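Long-range contacts in iron-sulfur cluster assembly scaffold protein IscU (Streptococcus pyogenes, PDB 1SU0), which probably serves as the scaffold on which IscS builds iron-sulfur clusters before they are handed on to other proteins: residues Arg20-Asp28 / Glu56-Gly64; Leu90-Gly100 / Glu108-Ala119. All coordinates share one frame; numbering follows the deposited sequence.

Contact 1 (Arg20-Asp28 / Glu56-Gly64); sequences RPHHHGQLD and EDIAFAGNG
His23 and Gly25 hold the backbone of Phe60 between them. Phe60 N donates to His23 O at 3.0 Å, and Gly25 N returns a weak bond to Phe60 O at 2.8 Å, a single beta bridge centred on His24 and Phe60. CA-H groups fill in around it: Ala59 CA lies 3.2 Å from His23 O, and His24 CA 3.3 Å from Phe60 O. The imidazole of His23 crosses the side chain of Ile58 at about a right angle, its ND1 giving a weak bond to Ile58 O at 3.3 Å; that oxygen sits at the edge of the ring, near its plane.

Rings flank the same bridge. His24 carries CG anti to its own N (chi1 -165°), which swings the imidazole back over the strand although its CB leaves in the other direction. The imidazole edge then meets one face of the Phe60 ring, a T-shaped stack with planes at 70°, and Pro21 CG lies over one face of the imidazole, offset toward its rim. Pro21 also touches Phe60 directly, CB to CZ at 3.7 Å, while His22 O comes to the rim of the phenyl ring near its plane.

Beyond the bridge, Leu27 lays CD2 on Ala59 CB at 3.7 Å and CD1 along the backbone of Asp57. Leu27 is positioned in turn by Thr47, whose OG1 accepts from Leu27 N, and His22 N is hydrogen-bonded to Ser73 OG. The loop after helix 8-19 thus crosses strand 55-63, an outermost strand of the three-stranded antiparallel sheet, near a classic bulge where Glu56 and Asp57 both face Lys49. Strand 43-50 pairs alongside and packs Ile44 on Phe60, while helix 66-79 touches Pro21, His23 and Phe60.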
ATOM      1  N   ARG A  20      13.454   3.937   2.913  1.00 24.17           N
ATOM      2  CA  ARG A  20      13.979   2.685   2.360  1.00 23.88           C
ATOM      3  C   ARG A  20      12.854   1.689   2.028  1.00 23.92           C
ATOM      4  O   ARG A  20      12.750   0.611   2.650  1.00 23.72           O
ATOM      5  CB  ARG A  20      14.952   2.065   3.365  1.00 23.86           C
ATOM      6  CG  ARG A  20      15.784   0.903   2.837  1.00 23.94           C
ATOM      7  CD  ARG A  20      16.812   0.377   3.853  1.00 24.35           C
ATOM      8  NE  ARG A  20      16.777  -1.082   4.002  1.00 24.08           N
ATOM      9  CZ  ARG A  20      17.853  -1.861   4.134  1.00 26.49           C
ATOM     10  NH1 ARG A  20      19.087  -1.350   4.143  1.00 26.29           N
ATOM     11  NH2 ARG A  20      17.698  -3.176   4.259  1.00 27.92           N
ATOM     12  N   PRO A  21      12.009   2.050   1.056  1.00 23.66           N
ATOM     13  CA  PRO A  21      10.868   1.219   0.665  1.00 23.38           C
ATOM     14  C   PRO A  21      11.189  -0.254   0.459  1.00 23.11           C
ATOM     15  O   PRO A  21      12.244  -0.605  -0.059  1.00 22.89           O
ATOM     16  CB  PRO A  21      10.432   1.831  -0.666  1.00 23.26           C
ATOM     17  CG  PRO A  21      10.836   3.247  -0.556  1.00 23.88           C
ATOM     18  CD  PRO A  21      12.073   3.289   0.257  1.00 23.38           C
ATOM     19  N   HIS A  22      10.244  -1.087   0.876  1.00 22.91           N
ATOM     20  CA  HIS A  22      10.264  -2.522   0.694  1.00 22.98           C
ATOM     21  C   HIS A  22       9.695  -2.856  -0.664  1.00 23.49           C
ATOM     22  O   HIS A  22       8.832  -2.138  -1.183  1.00 23.50           O
ATOM     23  CB  HIS A  22       9.363  -3.160   1.742  1.00 23.06           C
ATOM     24  CG  HIS A  22       9.897  -3.057   3.126  1.00 23.14           C
ATOM     25  ND1 HIS A  22      11.030  -2.339   3.430  1.00 22.91           N
ATOM     26  CD2 HIS A  22       9.477  -3.613   4.285  1.00 24.42           C
ATOM     27  CE1 HIS A  22      11.284  -2.450   4.721  1.00 24.58           C
ATOM     28  NE2 HIS A  22      10.351  -3.213   5.265  1.00 25.62           N
ATOM     29  N   HIS A  23      10.143  -3.963  -1.240  1.00 23.87           N
ATOM     30  CA  HIS A  23       9.647  -4.377  -2.543  1.00 24.56           C
ATOM     31  C   HIS A  23       9.649  -3.182  -3.516  1.00 24.69           C
ATOM     32  O   HIS A  23       8.621  -2.867  -4.125  1.00 24.06           O
ATOM     33  CB  HIS A  23       8.239  -4.976  -2.403  1.00 24.93           C
ATOM     34  CG  HIS A  23       8.184  -6.185  -1.522  1.00 26.30           C
ATOM     35  ND1 HIS A  23       7.512  -7.332  -1.880  1.00 28.15           N
ATOM     36  CD2 HIS A  23       8.729  -6.433  -0.305  1.00 27.56           C
ATOM     37  CE1 HIS A  23       7.640  -8.233  -0.921  1.00 28.82           C
ATOM     38  NE2 HIS A  23       8.374  -7.712   0.046  1.00 28.43           N
ATOM     39  N   HIS A  24      10.804  -2.514  -3.620  1.00 24.90           N
ATOM     40  CA  HIS A  24      10.959  -1.323  -4.447  1.00 25.40           C
ATOM     41  C   HIS A  24      11.601  -1.729  -5.759  1.00 25.77           C
ATOM     42  O   HIS A  24      12.290  -2.739  -5.827  1.00 25.93           O
ATOM     43  CB  HIS A  24      11.843  -0.287  -3.743  1.00 25.69           C
ATOM     44  CG  HIS A  24      11.771   1.093  -4.333  1.00 26.60           C
ATOM     45  ND1 HIS A  24      10.577   1.751  -4.564  1.00 27.59           N
ATOM     46  CD2 HIS A  24      12.750   1.940  -4.734  1.00 27.36           C
ATOM     47  CE1 HIS A  24      10.828   2.945  -5.077  1.00 28.34           C
ATOM     48  NE2 HIS A  24      12.137   3.079  -5.201  1.00 27.98           N
ATOM     49  N   GLY A  25      11.414  -0.908  -6.786  1.00 26.01           N
ATOM     50  CA  GLY A  25      11.810  -1.256  -8.131  1.00 25.99           C
ATOM     51  C   GLY A  25      10.647  -1.885  -8.875  1.00 26.08           C
ATOM     52  O   GLY A  25       9.479  -1.744  -8.483  1.00 26.18           O
ATOM     53  N   GLN A  26      10.989  -2.583  -9.955  1.00 26.01           N
ATOM     54  CA  GLN A  26      10.024  -3.166 -10.880  1.00 25.76           C
ATOM     55  C   GLN A  26      10.421  -4.601 -11.190  1.00 25.72           C
ATOM     56  O   GLN A  26      11.611  -4.913 -11.295  1.00 25.85           O
ATOM     57  CB  GLN A  26       9.979  -2.358 -12.197  1.00 25.67           C
ATOM     58  CG  GLN A  26       9.788  -0.833 -12.030  1.00 24.80           C
ATOM     59  CD  GLN A  26       8.340  -0.420 -11.811  1.00 23.30           C
ATOM     60  OE1 GLN A  26       7.882  -0.265 -10.666  1.00 21.60           O
ATOM     61  NE2 GLN A  26       7.621  -0.225 -12.909  1.00 21.77           N
ATOM     62  N   LEU A  27       9.415  -5.455 -11.356  1.00 25.56           N
ATOM     63  CA  LEU A  27       9.609  -6.846 -11.742  1.00 25.48           C
ATOM     64  C   LEU A  27       9.760  -6.967 -13.253  1.00 25.50           C
ATOM     65  O   LEU A  27       9.158  -6.199 -14.010  1.00 25.25           O
ATOM     66  CB  LEU A  27       8.415  -7.685 -11.289  1.00 25.63           C
ATOM     67  CG  LEU A  27       8.055  -7.677  -9.799  1.00 25.33           C
ATOM     68  CD1 LEU A  27       6.858  -8.592  -9.554  1.00 24.76           C
ATOM     69  CD2 LEU A  27       9.236  -8.087  -8.930  1.00 24.98           C
ATOM     70  N   ASP A  28      10.547  -7.950 -13.681  1.00 25.62           N
ATOM     71  CA  ASP A  28      10.873  -8.135 -15.095  1.00 25.78           C
ATOM     72  C   ASP A  28       9.782  -8.887 -15.854  1.00 25.82           C
ATOM     73  O   ASP A  28       9.202  -9.833 -15.331  1.00 25.94           O
ATOM     74  CB  ASP A  28      12.204  -8.884 -15.243  1.00 25.89           C
ATOM     75  CG  ASP A  28      13.406  -7.965 -15.119  1.00 26.01           C
ATOM     76  OD1 ASP A  28      13.439  -7.167 -14.156  1.00 26.13           O
ATOM     77  OD2 ASP A  28      14.355  -7.968 -15.939  1.00 25.87           O
ATOM     78  N   GLU A  56       2.721 -14.157  -6.390  1.00 25.19           N
ATOM     79  CA  GLU A  56       4.098 -14.656  -6.320  1.00 25.16           C
ATOM     80  C   GLU A  56       5.010 -13.551  -5.790  1.00 24.78           C
ATOM     81  O   GLU A  56       5.666 -13.716  -4.762  1.00 24.47           O
ATOM     82  CB  GLU A  56       4.574 -15.119  -7.715  1.00 25.43           C
ATOM     83  CG  GLU A  56       5.408 -16.405  -7.750  1.00 26.06           C
ATOM     84  CD  GLU A  56       6.889 -16.205  -7.453  1.00 26.93           C
ATOM     85  OE1 GLU A  56       7.384 -15.051  -7.521  1.00 26.96           O
ATOM     86  OE2 GLU A  56       7.569 -17.222  -7.165  1.00 27.39           O
ATOM     87  N   ASP A  57       5.034 -12.424  -6.498  1.00 24.48           N
ATOM     88  CA  ASP A  57       5.885 -11.294  -6.126  1.00 24.58           C
ATOM     89  C   ASP A  57       5.283  -9.938  -6.536  1.00 24.48           C
ATOM     90  O   ASP A  57       4.369  -9.871  -7.368  1.00 24.53           O
ATOM     91  CB  ASP A  57       7.301 -11.466  -6.715  1.00 24.45           C
ATOM     92  CG  ASP A  57       8.386 -10.763  -5.882  1.00 24.42           C
ATOM     93  OD1 ASP A  57       9.419 -10.359  -6.466  1.00 24.49           O
ATOM     94  OD2 ASP A  57       8.297 -10.563  -4.647  1.00 23.60           O
ATOM     95  N   ILE A  58       5.815  -8.874  -5.934  1.00 24.26           N
ATOM     96  CA  ILE A  58       5.328  -7.505  -6.126  1.00 23.98           C
ATOM     97  C   ILE A  58       6.447  -6.477  -5.938  1.00 24.30           C
ATOM     98  O   ILE A  58       7.373  -6.686  -5.147  1.00 23.97           O
ATOM     99  CB  ILE A  58       4.161  -7.225  -5.149  1.00 24.02           C
ATOM    100  CG1 ILE A  58       3.473  -5.906  -5.468  1.00 22.70           C
ATOM    101  CG2 ILE A  58       4.618  -7.290  -3.669  1.00 23.45           C
ATOM    102  CD1 ILE A  58       2.116  -5.794  -4.797  1.00 22.40           C
ATOM    103  N   ALA A  59       6.343  -5.373  -6.676  1.00 24.40           N
ATOM    104  CA  ALA A  59       7.347  -4.321  -6.676  1.00 24.87           C
ATOM    105  C   ALA A  59       6.745  -2.997  -7.125  1.00 25.16           C
ATOM    106  O   ALA A  59       5.813  -2.964  -7.943  1.00 25.21           O
ATOM    107  CB  ALA A  59       8.510  -4.694  -7.589  1.00 25.06           C
ATOM    108  N   PHE A  60       7.289  -1.906  -6.589  1.00 25.23           N
ATOM    109  CA  PHE A  60       6.796  -0.574  -6.905  1.00 25.42           C
ATOM    110  C   PHE A  60       7.873   0.517  -6.946  1.00 25.92           C
ATOM    111  O   PHE A  60       8.946   0.424  -6.338  1.00 25.59           O
ATOM    112  CB  PHE A  60       5.688  -0.151  -5.944  1.00 25.40           C
ATOM    113  CG  PHE A  60       6.194   0.563  -4.737  1.00 25.17           C
ATOM    114  CD1 PHE A  60       6.263   1.955  -4.715  1.00 24.71           C
ATOM    115  CD2 PHE A  60       6.644  -0.163  -3.625  1.00 24.60           C
ATOM    116  CE1 PHE A  60       6.768   2.619  -3.617  1.00 23.80           C
ATOM    117  CE2 PHE A  60       7.138   0.481  -2.529  1.00 22.84           C
ATOM    118  CZ  PHE A  60       7.204   1.879  -2.517  1.00 24.46           C
ATOM    119  N   ALA A  61       7.525   1.567  -7.672  1.00 26.04           N
ATOM    120  CA  ALA A  61       8.392   2.696  -7.867  1.00 26.53           C
ATOM    121  C   ALA A  61       7.527   3.913  -8.151  1.00 27.08           C
ATOM    122  O   ALA A  61       6.422   3.792  -8.676  1.00 27.60           O
ATOM    123  CB  ALA A  61       9.335   2.431  -9.017  1.00 26.59           C
ATOM    124  N   GLY A  62       8.021   5.088  -7.800  1.00 27.59           N
ATOM    125  CA  GLY A  62       7.280   6.305  -8.064  1.00 28.02           C
ATOM    126  C   GLY A  62       7.829   7.505  -7.327  1.00 28.50           C
ATOM    127  O   GLY A  62       9.041   7.658  -7.182  1.00 28.76           O
ATOM    128  N   ASN A  63       6.935   8.373  -6.874  1.00 28.83           N
ATOM    129  CA  ASN A  63       7.347   9.610  -6.223  1.00 29.16           C
ATOM    130  C   ASN A  63       6.200  10.151  -5.418  1.00 28.97           C
ATOM    131  O   ASN A  63       5.150  10.461  -5.977  1.00 29.19           O
ATOM    132  CB  ASN A  63       7.764  10.647  -7.251  1.00 29.28           C
ATOM    133  CG  ASN A  63       7.554  12.080  -6.763  1.00 30.95           C
ATOM    134  OD1 ASN A  63       8.414  12.656  -6.076  1.00 32.24           O
ATOM    135  ND2 ASN A  63       6.412  12.667  -7.130  1.00 32.02           N
ATOM    136  N   GLY A  64       6.398  10.270  -4.113  1.00 28.30           N
ATOM    137  CA  GLY A  64       5.389  10.876  -3.273  1.00 27.66           C
ATOM    138  C   GLY A  64       5.872  11.392  -1.938  1.00 26.84           C
ATOM    139  O   GLY A  64       7.039  11.246  -1.574  1.00 25.34           O
TER

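Contact 2 (Leu90-Gly100 / Glu108-Ala119); sequences LADIFSEMVQG and ELGEAELLAGVA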
ATOM      1  N   LEU A  90      -8.229  -6.799   2.130  1.00 21.91           N
ATOM      2  CA  LEU A  90      -7.309  -5.984   2.897  1.00 22.64           C
ATOM      3  C   LEU A  90      -7.384  -4.522   2.463  1.00 22.83           C
ATOM      4  O   LEU A  90      -7.402  -3.616   3.288  1.00 22.65           O
ATOM      5  CB  LEU A  90      -5.890  -6.497   2.715  1.00 22.72           C
ATOM      6  CG  LEU A  90      -5.613  -7.838   3.368  1.00 22.84           C
ATOM      7  CD1 LEU A  90      -4.214  -8.229   3.034  1.00 24.84           C
ATOM      8  CD2 LEU A  90      -5.765  -7.750   4.875  1.00 24.85           C
ATOM      9  N   ALA A  91      -7.474  -4.326   1.152  1.00 22.38           N
ATOM     10  CA  ALA A  91      -7.629  -3.021   0.560  1.00 22.25           C
ATOM     11  C   ALA A  91      -8.858  -2.349   1.118  1.00 22.01           C
ATOM     12  O   ALA A  91      -8.818  -1.193   1.519  1.00 21.78           O
ATOM     13  CB  ALA A  91      -7.716  -3.146  -0.958  1.00 22.34           C
ATOM     14  N   ASP A  92      -9.950  -3.088   1.168  1.00 21.87           N
ATOM     15  CA  ASP A  92     -11.161  -2.583   1.771  1.00 22.33           C
ATOM     16  C   ASP A  92     -10.942  -2.258   3.242  1.00 21.95           C
ATOM     17  O   ASP A  92     -11.404  -1.235   3.704  1.00 21.82           O
ATOM     18  CB  ASP A  92     -12.312  -3.592   1.583  1.00 22.88           C
ATOM     19  CG  ASP A  92     -12.897  -3.559   0.160  1.00 24.37           C
ATOM     20  OD1 ASP A  92     -13.948  -4.196  -0.024  1.00 28.70           O
ATOM     21  OD2 ASP A  92     -12.410  -2.935  -0.830  1.00 25.69           O
ATOM     22  N   ILE A  93     -10.225  -3.121   3.959  1.00 21.89           N
ATOM     23  CA  ILE A  93      -9.925  -2.909   5.381  1.00 22.12           C
ATOM     24  C   ILE A  93      -9.107  -1.645   5.614  1.00 21.97           C
ATOM     25  O   ILE A  93      -9.370  -0.876   6.534  1.00 21.41           O
ATOM     26  CB  ILE A  93      -9.197  -4.146   6.003  1.00 22.25           C
ATOM     27  CG1 ILE A  93     -10.189  -5.309   6.210  1.00 21.09           C
ATOM     28  CG2 ILE A  93      -8.563  -3.813   7.348  1.00 21.43           C
ATOM     29  CD1 ILE A  93      -9.521  -6.687   6.257  1.00 19.79           C
ATOM     30  N   PHE A  94      -8.121  -1.436   4.769  1.00 22.41           N
ATOM     31  CA  PHE A  94      -7.258  -0.281   4.882  1.00 22.97           C
ATOM     32  C   PHE A  94      -8.032   1.015   4.621  1.00 23.67           C
ATOM     33  O   PHE A  94      -8.035   1.954   5.417  1.00 23.58           O
ATOM     34  CB  PHE A  94      -6.123  -0.393   3.871  1.00 23.06           C
ATOM     35  CG  PHE A  94      -5.139   0.722   3.983  1.00 22.82           C
ATOM     36  CD1 PHE A  94      -4.035   0.593   4.792  1.00 22.14           C
ATOM     37  CD2 PHE A  94      -5.348   1.914   3.324  1.00 22.24           C
ATOM     38  CE1 PHE A  94      -3.151   1.626   4.922  1.00 21.62           C
ATOM     39  CE2 PHE A  94      -4.478   2.935   3.449  1.00 21.20           C
ATOM     40  CZ  PHE A  94      -3.376   2.800   4.246  1.00 22.68           C
ATOM     41  N   SER A  95      -8.674   1.034   3.469  1.00 24.64           N
ATOM     42  CA  SER A  95      -9.539   2.110   3.039  1.00 25.31           C
ATOM     43  C   SER A  95     -10.546   2.514   4.114  1.00 25.05           C
ATOM     44  O   SER A  95     -10.750   3.703   4.339  1.00 25.28           O
ATOM     45  CB  SER A  95     -10.275   1.667   1.778  1.00 25.42           C
ATOM     46  OG  SER A  95     -10.687   2.789   1.054  1.00 29.05           O
ATOM     47  N   GLU A  96     -11.141   1.539   4.798  1.00 24.38           N
ATOM     48  CA  GLU A  96     -12.081   1.823   5.883  1.00 24.40           C
ATOM     49  C   GLU A  96     -11.412   2.309   7.138  1.00 23.83           C
ATOM     50  O   GLU A  96     -11.997   3.068   7.894  1.00 23.94           O
ATOM     51  CB  GLU A  96     -12.834   0.568   6.289  1.00 25.15           C
ATOM     52  CG  GLU A  96     -13.948   0.149   5.374  1.00 27.10           C
ATOM     53  CD  GLU A  96     -14.327  -1.286   5.632  1.00 31.91           C
ATOM     54  OE1 GLU A  96     -14.856  -1.894   4.679  1.00 36.77           O
ATOM     55  OE2 GLU A  96     -14.083  -1.804   6.774  1.00 32.82           O
ATOM     56  N   MET A  97     -10.217   1.812   7.403  1.00 23.72           N
ATOM     57  CA  MET A  97      -9.453   2.259   8.554  1.00 24.18           C
ATOM     58  C   MET A  97      -9.080   3.760   8.441  1.00 23.78           C
ATOM     59  O   MET A  97      -9.172   4.516   9.404  1.00 22.43           O
ATOM     60  CB  MET A  97      -8.193   1.416   8.696  1.00 24.47           C
ATOM     61  CG  MET A  97      -7.266   1.867   9.823  1.00 26.40           C
ATOM     62  SD  MET A  97      -5.554   0.936   9.777  1.00 31.23           S
ATOM     63  CE  MET A  97      -4.666   1.794   8.260  1.00 25.98           C
ATOM     64  N   VAL A  98      -8.658   4.170   7.255  1.00 23.99           N
ATOM     65  CA  VAL A  98      -8.287   5.577   7.023  1.00 24.24           C
ATOM     66  C   VAL A  98      -9.534   6.456   6.847  1.00 24.70           C
ATOM     67  O   VAL A  98      -9.433   7.593   6.412  1.00 25.36           O
ATOM     68  CB  VAL A  98      -7.309   5.753   5.823  1.00 23.57           C
ATOM     69  CG1 VAL A  98      -6.000   4.989   6.084  1.00 23.74           C
ATOM     70  CG2 VAL A  98      -7.950   5.308   4.507  1.00 23.14           C
ATOM     71  N   GLN A  99     -10.714   5.947   7.192  1.00 24.76           N
ATOM     72  CA  GLN A  99     -11.881   6.822   7.312  1.00 24.43           C
ATOM     73  C   GLN A  99     -12.448   6.746   8.703  1.00 23.92           C
ATOM     74  O   GLN A  99     -13.609   7.076   8.917  1.00 23.96           O
ATOM     75  CB  GLN A  99     -12.920   6.481   6.260  1.00 24.62           C
ATOM     76  CG  GLN A  99     -12.264   6.232   4.929  1.00 26.06           C
ATOM     77  CD  GLN A  99     -13.226   6.009   3.801  1.00 27.63           C
ATOM     78  OE1 GLN A  99     -14.183   5.226   3.922  1.00 28.39           O
ATOM     79  NE2 GLN A  99     -12.969   6.677   2.681  1.00 29.12           N
ATOM     80  N   GLY A 100     -11.603   6.331   9.647  1.00 23.64           N
ATOM     81  CA  GLY A 100     -11.917   6.371  11.064  1.00 23.60           C
ATOM     82  C   GLY A 100     -12.697   5.190  11.621  1.00 23.57           C
ATOM     83  O   GLY A 100     -13.176   5.270  12.749  1.00 22.84           O
ATOM     84  N   GLU A 108      -4.404  -7.486  10.299  1.00 25.17           N
ATOM     85  CA  GLU A 108      -3.969  -8.235   9.107  1.00 25.36           C
ATOM     86  C   GLU A 108      -3.264  -7.369   8.079  1.00 24.80           C
ATOM     87  O   GLU A 108      -2.828  -7.849   7.044  1.00 24.98           O
ATOM     88  CB  GLU A 108      -5.177  -8.878   8.426  1.00 25.63           C
ATOM     89  CG  GLU A 108      -5.958  -9.825   9.312  1.00 27.73           C
ATOM     90  CD  GLU A 108      -5.064 -10.876   9.910  1.00 31.43           C
ATOM     91  OE1 GLU A 108      -4.338 -11.513   9.113  1.00 34.47           O
ATOM     92  OE2 GLU A 108      -5.064 -11.040  11.162  1.00 33.39           O
ATOM     93  N   LEU A 109      -3.205  -6.078   8.359  1.00 24.81           N
ATOM     94  CA  LEU A 109      -2.587  -5.083   7.501  1.00 24.35           C
ATOM     95  C   LEU A 109      -1.111  -4.967   7.818  1.00 24.06           C
ATOM     96  O   LEU A 109      -0.371  -4.349   7.063  1.00 23.68           O
ATOM     97  CB  LEU A 109      -3.228  -3.735   7.791  1.00 24.76           C
ATOM     98  CG  LEU A 109      -4.289  -3.101   6.905  1.00 26.47           C
ATOM     99  CD1 LEU A 109      -4.961  -4.081   6.032  1.00 26.28           C
ATOM    100  CD2 LEU A 109      -5.287  -2.270   7.740  1.00 27.52           C
ATOM    101  N   GLY A 110      -0.687  -5.553   8.950  1.00 24.02           N
ATOM    102  CA  GLY A 110       0.698  -5.495   9.399  1.00 23.21           C
ATOM    103  C   GLY A 110       1.145  -4.079   9.752  1.00 22.96           C
ATOM    104  O   GLY A 110       0.444  -3.353  10.448  1.00 22.24           O
ATOM    105  N   GLU A 111       2.314  -3.670   9.271  1.00 22.36           N
ATOM    106  CA  GLU A 111       2.820  -2.352   9.644  1.00 22.21           C
ATOM    107  C   GLU A 111       1.998  -1.208   9.039  1.00 21.70           C
ATOM    108  O   GLU A 111       1.993  -0.141   9.588  1.00 22.74           O
ATOM    109  CB  GLU A 111       4.328  -2.212   9.353  1.00 21.72           C
ATOM    110  CG  GLU A 111       5.206  -2.933  10.361  1.00 20.60           C
ATOM    111  CD  GLU A 111       6.665  -3.025   9.935  1.00 19.49           C
ATOM    112  OE1 GLU A 111       7.093  -2.205   9.129  1.00 17.29           O
ATOM    113  OE2 GLU A 111       7.382  -3.931  10.386  1.00 18.55           O
ATOM    114  N   ALA A 112       1.301  -1.428   7.931  1.00 21.70           N
ATOM    115  CA  ALA A 112       0.307  -0.474   7.416  1.00 21.33           C
ATOM    116  C   ALA A 112      -0.725  -0.059   8.470  1.00 21.66           C
ATOM    117  O   ALA A 112      -1.383   0.954   8.339  1.00 21.63           O
ATOM    118  CB  ALA A 112      -0.428  -1.051   6.235  1.00 21.08           C
ATOM    119  N   GLU A 113      -0.875  -0.850   9.512  1.00 21.88           N
ATOM    120  CA  GLU A 113      -1.798  -0.520  10.572  1.00 22.58           C
ATOM    121  C   GLU A 113      -1.431   0.794  11.260  1.00 22.67           C
ATOM    122  O   GLU A 113      -2.283   1.441  11.870  1.00 22.65           O
ATOM    123  CB  GLU A 113      -1.844  -1.662  11.575  1.00 22.53           C
ATOM    124  CG  GLU A 113      -2.998  -1.557  12.519  1.00 23.49           C
ATOM    125  CD  GLU A 113      -2.987  -2.632  13.601  1.00 24.90           C
ATOM    126  OE1 GLU A 113      -3.915  -2.570  14.436  1.00 24.30           O
ATOM    127  OE2 GLU A 113      -2.057  -3.499  13.639  1.00 24.78           O
ATOM    128  N   LEU A 114      -0.163   1.178  11.139  1.00 22.87           N
ATOM    129  CA  LEU A 114       0.358   2.421  11.678  1.00 23.01           C
ATOM    130  C   LEU A 114      -0.181   3.653  11.015  1.00 23.43           C
ATOM    131  O   LEU A 114       0.030   4.752  11.518  1.00 24.29           O
ATOM    132  CB  LEU A 114       1.890   2.431  11.565  1.00 23.11           C
ATOM    133  CG  LEU A 114       2.618   1.376  12.423  1.00 23.39           C
ATOM    134  CD1 LEU A 114       4.108   1.605  12.372  1.00 23.16           C
ATOM    135  CD2 LEU A 114       2.136   1.355  13.865  1.00 22.60           C
ATOM    136  N   LEU A 115      -0.843   3.487   9.877  1.00 23.67           N
ATOM    137  CA  LEU A 115      -1.415   4.609   9.163  1.00 24.07           C
ATOM    138  C   LEU A 115      -2.866   4.841   9.513  1.00 23.67           C
ATOM    139  O   LEU A 115      -3.530   5.624   8.854  1.00 24.53           O
ATOM    140  CB  LEU A 115      -1.264   4.430   7.640  1.00 24.48           C
ATOM    141  CG  LEU A 115       0.164   4.335   7.109  1.00 24.72           C
ATOM    142  CD1 LEU A 115       0.092   4.356   5.595  1.00 25.68           C
ATOM    143  CD2 LEU A 115       1.055   5.463   7.647  1.00 23.69           C
ATOM    144  N   ALA A 116      -3.356   4.201  10.560  1.00 23.62           N
ATOM    145  CA  ALA A 116      -4.675   4.521  11.082  1.00 24.03           C
ATOM    146  C   ALA A 116      -4.853   6.035  11.308  1.00 24.87           C
ATOM    147  O   ALA A 116      -5.944   6.578  11.132  1.00 25.26           O
ATOM    148  CB  ALA A 116      -4.930   3.771  12.360  1.00 23.90           C
ATOM    149  N   GLY A 117      -3.775   6.724  11.662  1.00 25.33           N
ATOM    150  CA  GLY A 117      -3.844   8.136  11.952  1.00 25.68           C
ATOM    151  C   GLY A 117      -4.165   9.055  10.786  1.00 25.76           C
ATOM    152  O   GLY A 117      -4.406  10.236  10.995  1.00 25.94           O
ATOM    153  N   VAL A 118      -4.170   8.542   9.561  1.00 26.07           N
ATOM    154  CA  VAL A 118      -4.391   9.415   8.405  1.00 26.17           C
ATOM    155  C   VAL A 118      -5.875   9.730   8.227  1.00 25.68           C
ATOM    156  O   VAL A 118      -6.222  10.664   7.494  1.00 25.10           O
ATOM    157  CB  VAL A 118      -3.792   8.876   7.070  1.00 26.12           C
ATOM    158  CG1 VAL A 118      -2.388   8.282   7.274  1.00 28.18           C
ATOM    159  CG2 VAL A 118      -4.688   7.913   6.442  1.00 26.01           C
ATOM    160  N   ALA A 119      -6.740   8.973   8.908  1.00 25.07           N
ATOM    161  CA  ALA A 119      -8.168   9.284   8.902  1.00 25.17           C
ATOM    162  C   ALA A 119      -8.425  10.689   9.454  1.00 24.77           C
ATOM    163  O   ALA A 119      -9.446  11.300   9.163  1.00 24.67           O
ATOM    164  CB  ALA A 119      -8.986   8.227   9.666  1.00 24.78           C
TER
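Met97, in the last turn of helix 84-97, reaches Leu109, Ala112 and Ala116 of the 3-10 segment 108-119. From CB the chain extends with CG anti to the backbone N (chi1 176°), and CG lies against Ala116, 3.9 Å from its CB. SD comes next, meeting Leu109 CD2 at 3.8 Å, the two side chains approaching tip to tip, with Ala116 CB on it as well. A bend at the last torsion (chi3 74°) carries CE onto the backbone of the 3-10 segment, 3.4 Å from Ala112 O and also close to Ala116 N.

Leu109 reaches back toward the helix: its CD2 packs on Ile93 CG2 at 3.6 Å, and its CD1 lies near Leu90 O. Phe94 meets Leu109 CG and Leu115 CD1 at the edge of its ring, and Trp132 of helix 122-139 stacks on that ring. At the far end Val98 and Val118 lie side by side, pointing the same way; Val98 CG1 to Val118 CG2 is modelled at 3.2 Å, shorter than a usual carbon-carbon contact and so doubtful in detail. Ala119 CB closes on Gly100 N, where Gly100 is the C-prime residue of the Schellman motif that ends the helix.

No hydrogen bond joins the two segments; the polar groups that do come near are mainly backbone carbonyls beside methyl groups. Cohesion therefore rests on apolar packing between two backbones that largely bond within themselves.

Overall arrangement
Both contacts are partly buried, but contact 2 has the larger share of buried residues, eight of fifteen against three of thirteen. The centres of contact 1 and contact 2 are about 20 Å apart, on opposite sides of the chain's centre. Contact 1 binds a loop to a sheet strand through backbone bonds and rings, whereas contact 2 joins a helix to a 3-10 segment with methyls, a thioether and a phenyl edge. Helix 66-79 touches side chains of both. Neither supplies a ligand to the zinc ion, which Cys40, Asp42, Cys65 and Cys127 bind: the ion is about 10 Å from the side chain of Val118 in contact 2, and Gly62 of contact 1 is about 12 Å from it.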